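PDB 3I1I: homoserine O-acetyltransferase from Bacillus anthracis str. 'Ames Ancestor', which probably transfers an acetyl group from acetyl-CoA to the hydroxyl of homoserine, a step toward methionine, using an alpha/beta hydrolase fold. Local coordinates for residues 8-14 / 26-32. Residues are numbered along the deposited sequence; the frame is centred on the assembly and turned at random.
Sequences KKEKFIL and PVQMGYE
Residues 10-14 and 26-32, both extended, run antiparallel in the N-terminal hairpin edging the alpha/beta-hydrolase sheet, axes 4.6 Å apart at closest and directions 159° apart. Hydrogen-bonded pairs Glu10-Tyr31, Phe12-Met29 and Leu14-Val27, each with reciprocal backbone N-to-O bonds of 2.8-3.1 Å, fix the register. Lys11-Gly30 and Ile13-Gln28 are the intervening non-hydrogen-bonded pairs.

On the sheet face carrying Glu10, Phe12 and Leu14, Glu10 CB lies over one face of the Tyr31 ring (chi1 p), 3.6 Å from its centroid and 19° off the normal, a CH-pi contact; Phe12 CB is 4.0 Å from Tyr31 CE2, and Leu14 CB meets Val27 CG2 at 3.7 Å. On the other face, all-t Lys11 forms a weak hydrogen bond, NZ to Gln28 OE1 3.3 Å (Gln28 chi1 p), while Gln28 NE2 bonds Thr106 O. Lys9 bends at chi2 (p), CE 3.8 Å from Gly30 CA, a pass that a CB on Gly30 would block; its NZ hydrogen-bonds His103 O and salt-bridges Asp92.

Lys11 NZ and Tyr31 OH hydrogen-bond His170 and Glu301 of the second subunit. Strand 24-34 continues the sheet to strand 87-91, and helix 129-142 packs against Tyr31, Phe12 and selenomethionine Met29, the last two (chi1 t) ending away from the partner strand.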
ATOM      1  N   LYS A   8      32.857  17.814  -9.329  1.00 37.05           N
ATOM      2  CA  LYS A   8      33.677  16.983  -8.479  1.00 37.54           C
ATOM      3  C   LYS A   8      32.905  16.657  -7.217  1.00 35.71           C
ATOM      4  O   LYS A   8      32.383  17.550  -6.578  1.00 36.51           O
ATOM      5  CB  LYS A   8      34.971  17.718  -8.111  1.00 38.27           C
ATOM      6  CG  LYS A   8      36.161  16.764  -7.851  1.00 43.09           C
ATOM      7  CD  LYS A   8      36.958  17.089  -6.551  1.00 48.47           C
ATOM      8  CE  LYS A   8      37.670  15.824  -5.968  1.00 50.60           C
ATOM      9  NZ  LYS A   8      38.523  15.088  -6.997  1.00 52.75           N
ATOM     10  N   LYS A   9      32.819  15.391  -6.860  1.00 33.96           N
ATOM     11  CA  LYS A   9      32.198  15.017  -5.611  1.00 33.30           C
ATOM     12  C   LYS A   9      33.167  15.292  -4.471  1.00 33.03           C
ATOM     13  O   LYS A   9      34.345  14.995  -4.580  1.00 32.97           O
ATOM     14  CB  LYS A   9      31.823  13.539  -5.630  1.00 32.81           C
ATOM     15  CG  LYS A   9      30.941  13.091  -4.457  1.00 32.40           C
ATOM     16  CD  LYS A   9      29.455  13.312  -4.712  1.00 31.41           C
ATOM     17  CE  LYS A   9      28.620  12.958  -3.465  1.00 31.03           C
ATOM     18  NZ  LYS A   9      27.215  12.647  -3.806  1.00 30.75           N
ATOM     19  N   GLU A  10      32.674  15.866  -3.390  1.00 32.79           N
ATOM     20  CA  GLU A  10      33.467  16.057  -2.179  1.00 33.38           C
ATOM     21  C   GLU A  10      32.822  15.299  -1.034  1.00 33.19           C
ATOM     22  O   GLU A  10      31.709  14.743  -1.158  1.00 32.34           O
ATOM     23  CB  GLU A  10      33.515  17.516  -1.774  1.00 33.81           C
ATOM     24  CG  GLU A  10      33.778  18.475  -2.886  1.00 38.21           C
ATOM     25  CD  GLU A  10      35.236  18.666  -3.176  1.00 45.89           C
ATOM     26  OE1 GLU A  10      35.508  19.616  -3.961  1.00 54.24           O
ATOM     27  OE2 GLU A  10      36.102  17.894  -2.654  1.00 46.15           O
ATOM     28  N   LYS A  11      33.509  15.330   0.102  1.00 32.82           N
ATOM     29  CA  LYS A  11      33.096  14.578   1.272  1.00 33.04           C
ATOM     30  C   LYS A  11      33.270  15.433   2.528  1.00 32.05           C
ATOM     31  O   LYS A  11      34.310  16.035   2.716  1.00 32.88           O
ATOM     32  CB  LYS A  11      33.955  13.317   1.347  1.00 33.09           C
ATOM     33  CG  LYS A  11      33.798  12.483   2.586  1.00 36.47           C
ATOM     34  CD  LYS A  11      34.570  11.156   2.429  1.00 41.26           C
ATOM     35  CE  LYS A  11      34.579  10.330   3.723  1.00 43.37           C
ATOM     36  NZ  LYS A  11      34.935   8.891   3.559  1.00 45.04           N
ATOM     37  N   PHE A  12      32.252  15.491   3.374  1.00 31.23           N
ATOM     38  CA  PHE A  12      32.326  16.154   4.663  1.00 30.34           C
ATOM     39  C   PHE A  12      32.078  15.131   5.759  1.00 30.50           C
ATOM     40  O   PHE A  12      31.166  14.311   5.654  1.00 31.02           O
ATOM     41  CB  PHE A  12      31.283  17.256   4.737  1.00 30.03           C
ATOM     42  CG  PHE A  12      31.234  17.971   6.071  1.00 28.53           C
ATOM     43  CD1 PHE A  12      32.305  18.746   6.494  1.00 28.21           C
ATOM     44  CD2 PHE A  12      30.117  17.873   6.895  1.00 26.74           C
ATOM     45  CE1 PHE A  12      32.269  19.411   7.714  1.00 26.84           C
ATOM     46  CE2 PHE A  12      30.045  18.558   8.099  1.00 25.89           C
ATOM     47  CZ  PHE A  12      31.145  19.333   8.516  1.00 27.46           C
ATOM     48  N   ILE A  13      32.894  15.179   6.804  1.00 30.56           N
ATOM     49  CA  ILE A  13      32.849  14.233   7.921  1.00 30.30           C
ATOM     50  C   ILE A  13      32.639  14.953   9.228  1.00 30.26           C
ATOM     51  O   ILE A  13      33.131  16.056   9.407  1.00 29.58           O
ATOM     52  CB  ILE A  13      34.195  13.485   8.022  1.00 31.29           C
ATOM     53  CG1 ILE A  13      34.135  12.208   7.189  1.00 32.99           C
ATOM     54  CG2 ILE A  13      34.619  13.189   9.480  1.00 29.24           C
ATOM     55  CD1 ILE A  13      34.927  12.316   5.923  1.00 33.46           C
ATOM     56  N   LEU A  14      31.879  14.334  10.123  1.00 30.66           N
ATOM     57  CA  LEU A  14      31.847  14.730  11.529  1.00 30.94           C
ATOM     58  C   LEU A  14      32.181  13.496  12.358  1.00 31.11           C
ATOM     59  O   LEU A  14      31.669  12.407  12.131  1.00 30.72           O
ATOM     60  CB  LEU A  14      30.512  15.311  11.926  1.00 30.72           C
ATOM     61  CG  LEU A  14      30.139  16.649  11.261  1.00 32.24           C
ATOM     62  CD1 LEU A  14      28.624  16.893  11.389  1.00 31.07           C
ATOM     63  CD2 LEU A  14      30.913  17.855  11.851  1.00 28.96           C
ATOM     64  N   PRO A  26      29.383   8.998  14.628  1.00 26.81           N
ATOM     65  CA  PRO A  26      30.049   9.621  13.479  1.00 26.25           C
ATOM     66  C   PRO A  26      29.166   9.599  12.213  1.00 26.11           C
ATOM     67  O   PRO A  26      28.481   8.606  11.934  1.00 24.44           O
ATOM     68  CB  PRO A  26      31.312   8.741  13.251  1.00 25.87           C
ATOM     69  CG  PRO A  26      31.486   7.935  14.490  1.00 26.27           C
ATOM     70  CD  PRO A  26      30.138   7.843  15.164  1.00 27.15           C
ATOM     71  N   VAL A  27      29.245  10.672  11.439  1.00 26.00           N
ATOM     72  CA  VAL A  27      28.507  10.786  10.187  1.00 26.24           C
ATOM     73  C   VAL A  27      29.405  11.353   9.086  1.00 26.98           C
ATOM     74  O   VAL A  27      30.368  12.060   9.370  1.00 27.45           O
ATOM     75  CB  VAL A  27      27.287  11.735  10.360  1.00 26.09           C
ATOM     76  CG1 VAL A  27      26.316  11.205  11.452  1.00 25.01           C
ATOM     77  CG2 VAL A  27      27.757  13.088  10.707  1.00 23.61           C
ATOM     78  N   GLN A  28      29.069  11.042   7.841  1.00 27.04           N
ATOM     79  CA  GLN A  28      29.685  11.649   6.665  1.00 27.18           C
ATOM     80  C   GLN A  28      28.564  12.075   5.721  1.00 27.05           C
ATOM     81  O   GLN A  28      27.448  11.595   5.817  1.00 26.51           O
ATOM     82  CB  GLN A  28      30.584  10.663   5.943  1.00 27.33           C
ATOM     83  CG  GLN A  28      29.868   9.338   5.634  1.00 30.16           C
ATOM     84  CD  GLN A  28      30.688   8.343   4.823  1.00 31.22           C
ATOM     85  OE1 GLN A  28      31.903   8.462   4.719  1.00 32.17           O
ATOM     86  NE2 GLN A  28      29.998   7.366   4.215  1.00 29.98           N
HETATM   87  N   MSE A  29      28.907  12.939   4.778  1.00 26.86           N
HETATM   88  CA  MSE A  29      27.955  13.564   3.911  1.00 26.12           C
HETATM   89  C   MSE A  29      28.637  13.972   2.616  1.00 25.00           C
HETATM   90  O   MSE A  29      29.527  14.806   2.616  1.00 24.32           O
HETATM   91  CB  MSE A  29      27.385  14.790   4.609  1.00 26.55           C
HETATM   92  CG  MSE A  29      26.180  15.407   3.906  1.00 28.54           C
HETATM   93 SE   MSE A  29      25.646  17.059   4.806  0.65 32.23          SE
HETATM   94  CE  MSE A  29      23.806  16.721   5.036  1.00 37.69           C
ATOM     95  N   GLY A  30      28.203  13.417   1.497  1.00 23.88           N
ATOM     96  CA  GLY A  30      28.765  13.843   0.226  1.00 23.91           C
ATOM     97  C   GLY A  30      28.236  15.199  -0.147  1.00 23.12           C
ATOM     98  O   GLY A  30      27.192  15.578   0.308  1.00 23.71           O
ATOM     99  N   TYR A  31      28.951  15.946  -0.968  1.00 22.95           N
ATOM    100  CA  TYR A  31      28.380  17.175  -1.509  1.00 22.85           C
ATOM    101  C   TYR A  31      29.099  17.563  -2.773  1.00 22.92           C
ATOM    102  O   TYR A  31      30.099  16.942  -3.141  1.00 23.49           O
ATOM    103  CB  TYR A  31      28.444  18.330  -0.511  1.00 23.19           C
ATOM    104  CG  TYR A  31      29.827  18.853  -0.193  1.00 23.81           C
ATOM    105  CD1 TYR A  31      30.312  19.983  -0.807  1.00 23.95           C
ATOM    106  CD2 TYR A  31      30.630  18.244   0.774  1.00 25.22           C
ATOM    107  CE1 TYR A  31      31.582  20.474  -0.517  1.00 25.11           C
ATOM    108  CE2 TYR A  31      31.911  18.754   1.095  1.00 25.84           C
ATOM    109  CZ  TYR A  31      32.378  19.861   0.443  1.00 25.92           C
ATOM    110  OH  TYR A  31      33.631  20.384   0.721  1.00 27.39           O
ATOM    111  N   GLU A  32      28.582  18.583  -3.440  1.00 21.65           N
ATOM    112  CA  GLU A  32      29.202  19.050  -4.645  1.00 21.73           C
ATOM    113  C   GLU A  32      28.783  20.485  -4.827  1.00 21.95           C
ATOM    114  O   GLU A  32      27.778  20.881  -4.265  1.00 22.42           O
ATOM    115  CB  GLU A  32      28.822  18.149  -5.830  1.00 21.05           C
ATOM    116  CG  GLU A  32      27.394  18.291  -6.327  1.00 20.17           C
ATOM    117  CD  GLU A  32      26.999  17.162  -7.238  1.00 20.21           C
ATOM    118  OE1 GLU A  32      27.030  16.015  -6.745  1.00 17.30           O
ATOM    119  OE2 GLU A  32      26.636  17.423  -8.434  1.00 19.17           O
TER